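Local coordinates for protein nuclear hormone receptor HR38 (Drosophila melanogaster, PDB 1PDU) that probably acts as an orphan nuclear receptor that mediates an atypical ecdysteroid signalling pathway in the fly, the modelled part being its ligand-binding domain, at residues A[24-29]-A[94-99]; A[58-63]-A[83-88]; A[107-110]-A[114-117]; A[145-150]-A[182-187]. All coordinates share one frame; numbering follows the deposited sequence.

Contact 1: residues A[24-29]-A[94-99]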
loop_
_atom_site.group_PDB
_atom_site.type_symbol
_atom_site.label_atom_id
_atom_site.label_comp_id
_atom_site.label_asym_id
_atom_site.label_seq_id
_atom_site.Cartn_x
_atom_site.Cartn_y
_atom_site.Cartn_z
ATOM N N VAL A 24 6.079 4.250 -10.574
ATOM C CA VAL A 24 6.284 5.655 -10.936
ATOM C C VAL A 24 5.033 6.287 -11.564
ATOM O O VAL A 24 4.609 7.372 -11.160
ATOM C CB VAL A 24 7.503 5.821 -11.910
ATOM C CG1 VAL A 24 7.651 7.277 -12.353
ATOM C CG2 VAL A 24 8.777 5.367 -11.225
ATOM N N ASP A 25 4.430 5.601 -12.530
ATOM C CA ASP A 25 3.236 6.112 -13.195
ATOM C C ASP A 25 2.025 6.266 -12.260
ATOM O O ASP A 25 1.090 7.010 -12.570
ATOM C CB ASP A 25 2.868 5.201 -14.367
ATOM C CG ASP A 25 3.965 5.137 -15.427
ATOM O OD1 ASP A 25 3.905 4.228 -16.290
ATOM O OD2 ASP A 25 4.886 5.990 -15.405
ATOM N N THR A 26 2.033 5.568 -11.126
ATOM C CA THR A 26 0.926 5.666 -10.183
ATOM C C THR A 26 1.304 6.326 -8.855
ATOM O O THR A 26 0.547 6.265 -7.895
ATOM C CB THR A 26 0.306 4.280 -9.891
ATOM O OG1 THR A 26 1.293 3.410 -9.323
ATOM C CG2 THR A 26 -0.244 3.668 -11.166
ATOM N N THR A 27 2.476 6.947 -8.799
ATOM C CA THR A 27 2.929 7.634 -7.592
ATOM C C THR A 27 2.892 9.127 -7.897
ATOM O O THR A 27 3.638 9.614 -8.748
ATOM C CB THR A 27 4.366 7.228 -7.211
ATOM O OG1 THR A 27 4.403 5.824 -6.934
ATOM C CG2 THR A 27 4.829 7.976 -5.966
ATOM N N PRO A 28 2.023 9.876 -7.206
ATOM C CA PRO A 28 1.924 11.319 -7.447
ATOM C C PRO A 28 3.291 11.976 -7.502
ATOM O O PRO A 28 4.140 11.715 -6.646
ATOM C CB PRO A 28 1.117 11.820 -6.254
ATOM C CG PRO A 28 0.302 10.640 -5.864
ATOM C CD PRO A 28 1.262 9.494 -6.004
ATOM N N ASP A 29 3.520 12.807 -8.514
ATOM C CA ASP A 29 4.787 13.515 -8.595
ATOM C C ASP A 29 4.576 14.835 -7.860
ATOM O O ASP A 29 3.490 15.409 -7.896
ATOM C CB ASP A 29 5.216 13.751 -10.052
ATOM C CG ASP A 29 4.102 14.326 -10.912
ATOM O OD1 ASP A 29 3.066 13.636 -11.087
ATOM O OD2 ASP A 29 4.269 15.463 -11.417
ATOM N N VAL A 94 -1.275 1.233 2.981
ATOM C CA VAL A 94 -0.375 1.486 4.097
ATOM C C VAL A 94 1.094 1.421 3.683
ATOM O O VAL A 94 1.908 2.230 4.135
ATOM C CB VAL A 94 -0.656 0.497 5.255
ATOM C CG1 VAL A 94 0.330 0.697 6.372
ATOM C CG2 VAL A 94 -2.072 0.730 5.791
ATOM N N LEU A 95 1.425 0.478 2.808
ATOM C CA LEU A 95 2.795 0.324 2.341
ATOM C C LEU A 95 3.269 1.561 1.580
ATOM O O LEU A 95 4.363 2.063 1.837
ATOM C CB LEU A 95 2.924 -0.916 1.450
ATOM C CG LEU A 95 4.348 -1.194 0.951
ATOM C CD1 LEU A 95 5.260 -1.472 2.136
ATOM C CD2 LEU A 95 4.346 -2.373 -0.012
ATOM N N ARG A 96 2.455 2.060 0.655
ATOM C CA ARG A 96 2.835 3.242 -0.113
ATOM C C ARG A 96 2.924 4.448 0.788
ATOM O O ARG A 96 3.838 5.271 0.672
ATOM C CB ARG A 96 1.833 3.509 -1.242
ATOM C CG ARG A 96 2.183 2.737 -2.515
ATOM C CD ARG A 96 0.960 2.254 -3.234
ATOM N NE ARG A 96 0.442 3.237 -4.175
ATOM C CZ ARG A 96 0.831 3.337 -5.442
ATOM N NH1 ARG A 96 1.753 2.513 -5.926
ATOM N NH2 ARG A 96 0.270 4.244 -6.235
ATOM N N LEU A 97 1.964 4.547 1.695
ATOM C CA LEU A 97 1.928 5.652 2.627
ATOM C C LEU A 97 3.202 5.687 3.456
ATOM O O LEU A 97 3.851 6.723 3.555
ATOM C CB LEU A 97 0.711 5.515 3.544
ATOM C CG LEU A 97 0.562 6.562 4.642
ATOM C CD1 LEU A 97 0.684 7.956 4.047
ATOM C CD2 LEU A 97 -0.788 6.366 5.328
ATOM N N ALA A 98 3.559 4.545 4.037
ATOM C CA ALA A 98 4.744 4.450 4.880
ATOM C C ALA A 98 6.046 4.670 4.121
ATOM O O ALA A 98 6.977 5.279 4.651
ATOM C CB ALA A 98 4.776 3.106 5.586
ATOM N N TYR A 99 6.115 4.178 2.886
ATOM C CA TYR A 99 7.318 4.328 2.069
ATOM C C TYR A 99 7.636 5.784 1.747
ATOM O O TYR A 99 8.784 6.217 1.858
ATOM C CB TYR A 99 7.166 3.568 0.762
ATOM C CG TYR A 99 8.444 3.497 -0.049
ATOM C CD1 TYR A 99 9.605 2.964 0.506
ATOM C CD2 TYR A 99 8.485 3.936 -1.371
ATOM C CE1 TYR A 99 10.775 2.862 -0.234
ATOM C CE2 TYR A 99 9.657 3.842 -2.126
ATOM C CZ TYR A 99 10.797 3.302 -1.547
ATOM O OH TYR A 99 11.969 3.199 -2.259
#
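The bent chain of Arg96 and the chi1 setting of Thr26 bring the two together. Arg96 leaves its helix with CG beside the backbone N (chi1 -87°), then turns twice, at chi2 and chi3, which carries the guanidinium across toward residues 24-29. Thr26 holds OG1 between its own N and carbonyl carbon (chi1 60°), within reach of that group; the two side chains cross at about a right angle. OG1 sits in the guanidinium plane at its edge, and Arg96 NH2 gives it a weak hydrogen bond of 3.4 Å (153° at the hydrogen). The carbonyl of the same threonine comes much closer, with Thr26 O 2.6 Å from Arg96 NH2. Thr26 is the first residue to leave helical geometry after helix 15-25, and its OG1 lies within hydrogen-bonding distance of both Ser22 O and His23 O, which must share its one proton. Both Thr26 oxygens thus lie near the buried guanidinium where helix 15-25 ends, and probably offset its charge. Around it, helix 45-67 packs Val62 and Ile63 against Arg96 and Gln65 and Phe66 against Thr26. On helix 78-100 itself, Leu95 and Ala98 pack on helix 128-142, and Leu95 also reaches helix 146-157.

Contact 2: residues A[58-63]-A[83-88]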
loop_
_atom_site.group_PDB
_atom_site.type_symbol
_atom_site.label_atom_id
_atom_site.label_comp_id
_atom_site.label_asym_id
_atom_site.label_seq_id
_atom_site.Cartn_x
_atom_site.Cartn_y
_atom_site.Cartn_z
ATOM N N SER A 58 -10.146 6.705 -3.042
ATOM C CA SER A 58 -9.516 7.226 -4.249
ATOM C C SER A 58 -8.060 6.803 -4.355
ATOM O O SER A 58 -7.528 6.692 -5.461
ATOM C CB SER A 58 -9.628 8.747 -4.311
ATOM O OG SER A 58 -8.932 9.341 -3.239
ATOM N N SER A 59 -7.410 6.564 -3.215
ATOM C CA SER A 59 -6.019 6.122 -3.241
ATOM C C SER A 59 -6.000 4.672 -3.717
ATOM O O SER A 59 -5.118 4.256 -4.460
ATOM C CB SER A 59 -5.383 6.216 -1.851
ATOM O OG SER A 59 -5.197 7.569 -1.471
ATOM N N VAL A 60 -6.994 3.907 -3.286
ATOM C CA VAL A 60 -7.079 2.518 -3.687
ATOM C C VAL A 60 -7.353 2.448 -5.187
ATOM O O VAL A 60 -6.888 1.536 -5.859
ATOM C CB VAL A 60 -8.168 1.783 -2.870
ATOM C CG1 VAL A 60 -8.454 0.405 -3.463
ATOM C CG2 VAL A 60 -7.683 1.636 -1.427
ATOM N N ASP A 61 -8.092 3.422 -5.714
ATOM C CA ASP A 61 -8.366 3.460 -7.146
ATOM C C ASP A 61 -7.044 3.603 -7.886
ATOM O O ASP A 61 -6.829 2.982 -8.922
ATOM C CB ASP A 61 -9.264 4.645 -7.505
ATOM C CG ASP A 61 -10.706 4.429 -7.097
ATOM O OD1 ASP A 61 -11.175 3.270 -7.172
ATOM O OD2 ASP A 61 -11.375 5.420 -6.713
ATOM N N VAL A 62 -6.157 4.434 -7.341
ATOM C CA VAL A 62 -4.848 4.647 -7.942
ATOM C C VAL A 62 -4.025 3.383 -7.802
ATOM O O VAL A 62 -3.337 2.980 -8.729
ATOM C CB VAL A 62 -4.090 5.825 -7.287
ATOM C CG1 VAL A 62 -2.624 5.781 -7.688
ATOM C CG2 VAL A 62 -4.701 7.149 -7.736
ATOM N N ILE A 63 -4.090 2.756 -6.639
ATOM C CA ILE A 63 -3.354 1.519 -6.430
ATOM C C ILE A 63 -3.890 0.467 -7.412
ATOM O O ILE A 63 -3.165 -0.429 -7.841
ATOM C CB ILE A 63 -3.522 1.039 -4.989
ATOM C CG1 ILE A 63 -2.756 1.982 -4.059
ATOM C CG2 ILE A 63 -3.055 -0.408 -4.847
ATOM C CD1 ILE A 63 -3.185 1.845 -2.611
ATOM N N LEU A 83 -10.301 -10.873 -5.842
ATOM C CA LEU A 83 -9.991 -11.390 -4.528
ATOM C C LEU A 83 -8.637 -10.867 -4.061
ATOM O O LEU A 83 -8.517 -10.351 -2.951
ATOM C CB LEU A 83 -9.990 -12.912 -4.546
ATOM C CG LEU A 83 -9.686 -13.573 -3.202
ATOM C CD1 LEU A 83 -10.629 -13.021 -2.147
ATOM C CD2 LEU A 83 -9.836 -15.086 -3.316
ATOM N N LEU A 84 -7.620 -10.997 -4.908
ATOM C CA LEU A 84 -6.287 -10.521 -4.552
ATOM C C LEU A 84 -6.285 -9.019 -4.256
ATOM O O LEU A 84 -5.700 -8.572 -3.275
ATOM C CB LEU A 84 -5.287 -10.823 -5.680
ATOM C CG LEU A 84 -4.927 -12.301 -5.909
ATOM C CD1 LEU A 84 -3.963 -12.423 -7.064
ATOM C CD2 LEU A 84 -4.307 -12.884 -4.648
ATOM N N PHE A 85 -6.961 -8.242 -5.095
ATOM C CA PHE A 85 -6.978 -6.799 -4.897
ATOM C C PHE A 85 -7.675 -6.350 -3.627
ATOM O O PHE A 85 -7.137 -5.546 -2.864
ATOM C CB PHE A 85 -7.623 -6.077 -6.069
ATOM C CG PHE A 85 -7.448 -4.601 -5.997
ATOM C CD1 PHE A 85 -6.208 -4.030 -6.277
ATOM C CD2 PHE A 85 -8.490 -3.783 -5.565
ATOM C CE1 PHE A 85 -6.005 -2.652 -6.125
ATOM C CE2 PHE A 85 -8.300 -2.410 -5.407
ATOM C CZ PHE A 85 -7.055 -1.841 -5.687
ATOM N N GLN A 86 -8.875 -6.861 -3.410
ATOM C CA GLN A 86 -9.637 -6.506 -2.226
ATOM C C GLN A 86 -8.865 -6.901 -0.975
ATOM O O GLN A 86 -8.850 -6.163 0.010
ATOM C CB GLN A 86 -11.010 -7.195 -2.266
ATOM C CG GLN A 86 -11.869 -6.738 -3.438
ATOM C CD GLN A 86 -13.207 -7.459 -3.534
ATOM O OE1 GLN A 86 -13.503 -8.348 -2.725
ATOM N NE2 GLN A 86 -14.021 -7.081 -4.516
ATOM N N SER A 87 -8.204 -8.051 -1.031
ATOM C CA SER A 87 -7.433 -8.553 0.106
ATOM C C SER A 87 -6.162 -7.775 0.451
ATOM O O SER A 87 -5.683 -7.859 1.578
ATOM C CB SER A 87 -7.054 -10.022 -0.120
ATOM O OG SER A 87 -8.205 -10.852 -0.119
ATOM N N ALA A 88 -5.625 -7.015 -0.500
ATOM C CA ALA A 88 -4.393 -6.275 -0.250
ATOM C C ALA A 88 -4.511 -4.760 -0.354
ATOM O O ALA A 88 -3.544 -4.035 -0.071
ATOM C CB ALA A 88 -3.297 -6.759 -1.208
#
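The ring of Phe85 supplies nearly all of the second segment's share in this contact, and it reaches Val60 and Ile63 with its outer atoms. Val60 CG1 lies 3.4 Å from Phe85 CE2 and nearly as near to CZ. Beside it, Val60 O approaches Phe85 CZ at 3.4 Å, in the plane of the ring at its edge, so the aromatic rim, with its slightly positive hydrogens, faces a carbonyl oxygen. Across the rim, Ile63 CG2 touches Phe85 CE1 at 3.9 Å. The two aliphatic contacts come from residues three apart in sequence, about one turn of helix 45-67, and the end of the ring fits against that turn. With CG opposite its own N (chi1 -170°), the ring projects into the gap between the helices, where Ile63 CA and Phe85 CA are 9.2 Å apart. This is helix-to-helix packing inside the ligand-binding domain of a nuclear receptor, a mainly helical, three-layered sandwich in which helices 45-67 and 78-100 are neighbours. Further out, Lys64 adds a cation-pi contact to the same ring, and Val60 also touches Leu233 of the short helix 232-236, near the end of the modelled chain. Ile63 turns to Leu92 of helix 78-100 as well, which continues the interface past Phe85. Behind the aromatic residue, Leu83 O accepts two bonds from Ser87, from OG at 2.9 Å and from N at 3.0 Å, on opposite faces of the carbonyl plane, and this ties down the helical turn that carries Phe85.

Contact 3: residues A[107-110]-A[114-117]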
loop_
_atom_site.group_PDB
_atom_site.type_symbol
_atom_site.label_atom_id
_atom_site.label_comp_id
_atom_site.label_asym_id
_atom_site.label_seq_id
_atom_site.Cartn_x
_atom_site.Cartn_y
_atom_site.Cartn_z
ATOM N N LYS A 107 3.773 16.828 7.280
ATOM C CA LYS A 107 2.812 16.416 6.259
ATOM C C LYS A 107 2.737 14.898 6.063
ATOM O O LYS A 107 3.539 14.135 6.601
ATOM C CB LYS A 107 3.179 17.047 4.920
ATOM C CG LYS A 107 4.466 16.467 4.379
ATOM C CD LYS A 107 4.850 17.010 3.030
ATOM C CE LYS A 107 6.194 16.431 2.628
ATOM N NZ LYS A 107 6.504 16.756 1.229
ATOM N N LEU A 108 1.763 14.485 5.270
ATOM C CA LEU A 108 1.575 13.089 4.933
ATOM C C LEU A 108 0.964 13.126 3.531
ATOM O O LEU A 108 -0.068 13.762 3.317
ATOM C CB LEU A 108 0.626 12.428 5.935
ATOM C CG LEU A 108 0.756 10.916 6.127
ATOM C CD1 LEU A 108 2.208 10.494 5.986
ATOM C CD2 LEU A 108 0.227 10.532 7.504
ATOM N N ILE A 109 1.621 12.481 2.574
ATOM C CA ILE A 109 1.146 12.459 1.193
ATOM C C ILE A 109 0.516 11.113 0.848
ATOM O O ILE A 109 1.074 10.061 1.148
ATOM C CB ILE A 109 2.304 12.728 0.208
ATOM C CG1 ILE A 109 2.891 14.114 0.462
ATOM C CG2 ILE A 109 1.810 12.648 -1.231
ATOM C CD1 ILE A 109 4.172 14.381 -0.334
ATOM N N PHE A 110 -0.647 11.154 0.213
ATOM C CA PHE A 110 -1.349 9.937 -0.180
ATOM C C PHE A 110 -1.245 9.752 -1.693
ATOM O O PHE A 110 -1.222 10.731 -2.451
ATOM C CB PHE A 110 -2.800 10.022 0.275
ATOM C CG PHE A 110 -2.944 10.243 1.749
ATOM C CD1 PHE A 110 -2.784 11.512 2.296
ATOM C CD2 PHE A 110 -3.212 9.176 2.599
ATOM C CE1 PHE A 110 -2.890 11.715 3.667
ATOM C CE2 PHE A 110 -3.320 9.370 3.975
ATOM C CZ PHE A 110 -3.159 10.641 4.509
ATOM N N THR A 114 -3.395 13.724 -2.560
ATOM C CA THR A 114 -3.820 14.535 -1.424
ATOM C C THR A 114 -2.768 14.587 -0.328
ATOM O O THR A 114 -2.180 13.564 0.027
ATOM C CB THR A 114 -5.127 13.997 -0.816
ATOM O OG1 THR A 114 -6.193 14.163 -1.760
ATOM C CG2 THR A 114 -5.468 14.738 0.482
ATOM N N VAL A 115 -2.534 15.790 0.196
ATOM C CA VAL A 115 -1.567 16.010 1.269
ATOM C C VAL A 115 -2.308 16.615 2.456
ATOM O O VAL A 115 -3.137 17.504 2.283
ATOM C CB VAL A 115 -0.463 17.005 0.846
ATOM C CG1 VAL A 115 0.544 17.195 1.986
ATOM C CG2 VAL A 115 0.225 16.514 -0.410
ATOM N N LEU A 116 -2.013 16.129 3.657
ATOM C CA LEU A 116 -2.646 16.629 4.880
ATOM C C LEU A 116 -1.600 16.698 5.986
ATOM O O LEU A 116 -0.487 16.179 5.833
ATOM C CB LEU A 116 -3.755 15.675 5.342
ATOM C CG LEU A 116 -4.886 15.248 4.402
ATOM C CD1 LEU A 116 -5.566 14.005 4.974
ATOM C CD2 LEU A 116 -5.883 16.383 4.230
ATOM N N HIS A 117 -1.958 17.337 7.099
ATOM C CA HIS A 117 -1.059 17.390 8.248
ATOM C C HIS A 117 -1.201 16.023 8.904
ATOM O O HIS A 117 -2.262 15.404 8.836
ATOM C CB HIS A 117 -1.506 18.398 9.310
ATOM C CG HIS A 117 -1.363 19.835 8.926
ATOM N ND1 HIS A 117 -2.257 20.477 8.094
ATOM C CD2 HIS A 117 -0.500 20.787 9.358
ATOM C CE1 HIS A 117 -1.956 21.763 8.037
ATOM N NE2 HIS A 117 -0.895 21.978 8.797
#
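Phe110 and Thr114 close the turn end of this pair firmly: Phe110 N bonds Thr114 O at 2.9 Å, with an angle of 162° at the hydrogen. The same oxygen lies in the plane of the Phe110 ring at its edge, 3.1 Å from CD1. With CG beside its own N (chi1 -57°), the ring reaches Leu116 of the next strand, meeting its side chain at about a right angle, Phe110 CE1 to Leu116 CD1 3.8 Å. Leu55, Phe93, Cys121 and Phe125 pack around this aromatic from three helices. Residues 107-109 and 115-117 form an antiparallel beta hairpin, the two-stranded element which follows helix 78-100 and precedes helix 118-125 in the chain. In its middle, Leu116 N bonds Leu108 O at 3.1 Å, whereas the return bond from Leu108 N to Leu116 O is weak, bent to 129°. On the other face of the sheet Ile109 and Val115 lie side by side, Ile109 CG1 to Val115 CG2 3.7 Å. The far end is looser. Lys107 and His117, both partly exposed, diverge from each other; the lysine's CB rests 3.9 Å from Val115 CG1 while its extended chain runs away, and the imidazole of His117 stacks with Tyr38.

Contact 4: residues A[145-150]-A[182-187]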
loop_
_atom_site.group_PDB
_atom_site.type_symbol
_atom_site.label_atom_id
_atom_site.label_comp_id
_atom_site.label_asym_id
_atom_site.label_seq_id
_atom_site.Cartn_x
_atom_site.Cartn_y
_atom_site.Cartn_z
ATOM N N ASP A 145 15.389 0.602 -2.300
ATOM C CA ASP A 145 15.356 1.419 -3.512
ATOM C C ASP A 145 14.015 1.228 -4.229
ATOM O O ASP A 145 13.252 0.307 -3.908
ATOM C CB ASP A 145 16.533 1.087 -4.451
ATOM C CG ASP A 145 16.630 -0.395 -4.789
ATOM O OD1 ASP A 145 15.585 -1.073 -4.925
ATOM O OD2 ASP A 145 17.769 -0.879 -4.940
ATOM N N ILE A 146 13.732 2.099 -5.194
ATOM C CA ILE A 146 12.471 2.048 -5.915
ATOM C C ILE A 146 12.180 0.706 -6.590
ATOM O O ILE A 146 11.038 0.249 -6.597
ATOM C CB ILE A 146 12.381 3.212 -6.936
ATOM C CG1 ILE A 146 10.916 3.454 -7.290
ATOM C CG2 ILE A 146 13.204 2.910 -8.191
ATOM C CD1 ILE A 146 10.676 4.760 -8.027
ATOM N N SER A 147 13.208 0.057 -7.125
ATOM C CA SER A 147 13.024 -1.237 -7.780
ATOM C C SER A 147 12.617 -2.318 -6.774
ATOM O O SER A 147 11.763 -3.161 -7.055
ATOM C CB SER A 147 14.320 -1.690 -8.468
ATOM O OG SER A 147 14.765 -0.751 -9.425
ATOM N N ALA A 148 13.255 -2.311 -5.610
ATOM C CA ALA A 148 12.949 -3.304 -4.600
ATOM C C ALA A 148 11.555 -3.025 -4.045
ATOM O O ALA A 148 10.790 -3.948 -3.792
ATOM C CB ALA A 148 13.997 -3.270 -3.479
ATOM N N PHE A 149 11.217 -1.748 -3.887
ATOM C CA PHE A 149 9.909 -1.403 -3.349
ATOM C C PHE A 149 8.776 -1.831 -4.268
ATOM O O PHE A 149 7.760 -2.362 -3.807
ATOM C CB PHE A 149 9.791 0.095 -3.094
ATOM C CG PHE A 149 8.494 0.482 -2.465
ATOM C CD1 PHE A 149 8.180 0.053 -1.177
ATOM C CD2 PHE A 149 7.548 1.205 -3.181
ATOM C CE1 PHE A 149 6.934 0.339 -0.617
ATOM C CE2 PHE A 149 6.307 1.495 -2.635
ATOM C CZ PHE A 149 5.992 1.063 -1.357
ATOM N N ALA A 150 8.951 -1.585 -5.565
ATOM C CA ALA A 150 7.942 -1.945 -6.547
ATOM C C ALA A 150 7.648 -3.445 -6.432
ATOM O O ALA A 150 6.483 -3.863 -6.477
ATOM C CB ALA A 150 8.422 -1.591 -7.956
ATOM N N ARG A 182 15.085 -11.053 -6.294
ATOM C CA ARG A 182 16.299 -11.757 -5.919
ATOM C C ARG A 182 17.469 -11.313 -6.803
ATOM O O ARG A 182 18.512 -10.904 -6.289
ATOM C CB ARG A 182 16.102 -13.265 -6.055
ATOM C CG ARG A 182 17.325 -14.081 -5.652
ATOM C CD ARG A 182 17.233 -14.557 -4.215
ATOM N NE ARG A 182 16.140 -15.516 -4.044
ATOM C CZ ARG A 182 15.815 -16.080 -2.883
ATOM N NH1 ARG A 182 16.499 -15.784 -1.785
ATOM N NH2 ARG A 182 14.807 -16.939 -2.820
ATOM N N ASP A 183 17.297 -11.391 -8.124
ATOM C CA ASP A 183 18.353 -10.981 -9.052
ATOM C C ASP A 183 18.817 -9.549 -8.781
ATOM O O ASP A 183 20.020 -9.279 -8.677
ATOM C CB ASP A 183 17.878 -11.087 -10.506
ATOM C CG ASP A 183 17.529 -12.513 -10.906
ATOM O OD1 ASP A 183 18.092 -13.456 -10.307
ATOM O OD2 ASP A 183 16.702 -12.696 -11.828
ATOM N N HIS A 184 17.861 -8.634 -8.653
ATOM C CA HIS A 184 18.182 -7.237 -8.399
ATOM C C HIS A 184 18.997 -7.041 -7.121
ATOM O O HIS A 184 19.960 -6.276 -7.104
ATOM C CB HIS A 184 16.898 -6.410 -8.309
ATOM C CG HIS A 184 17.138 -4.961 -8.029
ATOM N ND1 HIS A 184 17.651 -4.097 -8.973
ATOM C CD2 HIS A 184 16.984 -4.234 -6.900
ATOM C CE1 HIS A 184 17.805 -2.901 -8.436
ATOM N NE2 HIS A 184 17.409 -2.957 -7.177
ATOM N N VAL A 185 18.609 -7.727 -6.050
ATOM C CA VAL A 185 19.314 -7.589 -4.774
ATOM C C VAL A 185 20.736 -8.144 -4.810
ATOM O O VAL A 185 21.661 -7.540 -4.263
ATOM C CB VAL A 185 18.531 -8.273 -3.636
ATOM C CG1 VAL A 185 19.352 -8.279 -2.358
ATOM C CG2 VAL A 185 17.229 -7.544 -3.417
ATOM N N THR A 186 20.896 -9.288 -5.464
ATOM C CA THR A 186 22.190 -9.945 -5.583
ATOM C C THR A 186 23.264 -9.058 -6.211
ATOM O O THR A 186 24.402 -9.033 -5.747
ATOM C CB THR A 186 22.072 -11.229 -6.425
ATOM O OG1 THR A 186 21.225 -12.169 -5.750
ATOM C CG2 THR A 186 23.445 -11.852 -6.645
ATOM N N TYR A 187 22.900 -8.320 -7.253
ATOM C CA TYR A 187 23.852 -7.458 -7.942
ATOM C C TYR A 187 23.863 -5.994 -7.511
ATOM O O TYR A 187 24.648 -5.204 -8.026
ATOM C CB TYR A 187 23.622 -7.579 -9.447
ATOM C CG TYR A 187 23.708 -9.019 -9.921
ATOM C CD1 TYR A 187 22.569 -9.712 -10.327
ATOM C CD2 TYR A 187 24.930 -9.703 -9.923
ATOM C CE1 TYR A 187 22.639 -11.055 -10.719
ATOM C CE2 TYR A 187 25.011 -11.040 -10.310
ATOM C CZ TYR A 187 23.862 -11.713 -10.706
ATOM O OH TYR A 187 23.927 -13.048 -11.071
#
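Asp145 OD1 takes the shortest bond here, 2.7 Å from Ala148 N and met nearly along the C-O axis, while OD2 of the same carboxylate faces His184. The first bond makes Asp145 the N-cap of helix 146-157. OD2 takes the hydrogen bond of His184 NE2 across the contact, 3.1 Å long and nearly straight at 166°. The oxygen lies in the plane of the imidazole, but NE2 stands on its syn side, 33° out of the carboxylate plane; the two flat groups are steeply turned against each other. His184 extends away from its backbone N (chi1 179°), and its ring meets the aspartate from the opposite direction. Over one face of that ring sits Ser147 CB in a CH-pi contact, 3.8 Å from the centroid. The nearby carboxylate would probably raise the pKa of the imidazole; a protonated ring would make the pair ionic. A helix start is thus pinned to helix 167-187 through its cap, a compact case of one residue serving two structural roles. Helix 15-25 lies alongside, with Ile16 on both Ser147 and His184, and helix 197-202 places Leu201 on Ala148 and Phe198 on Val185.

Overall arrangement
Contacts 1 and 2 both use helix 78-100, at two levels, and their centres are about 13 Å apart; the first brings in the end of helix 15-25, the second helix 45-67, and along the chain contact 2 falls between the two halves of contact 1. Contact 3, the hairpin that follows helix 78-100, has its centre about 12 Å from that of contact 1 and packs on it through Leu97. Contact 4 comes last and farthest out, about 27 Å from contact 3 between centres, yet Phe149 meets Leu95 and Tyr99. Helix 78-100 is therefore a central member of this ligand-binding domain, linking its N-terminal helix, hairpin and outer helices into one fold.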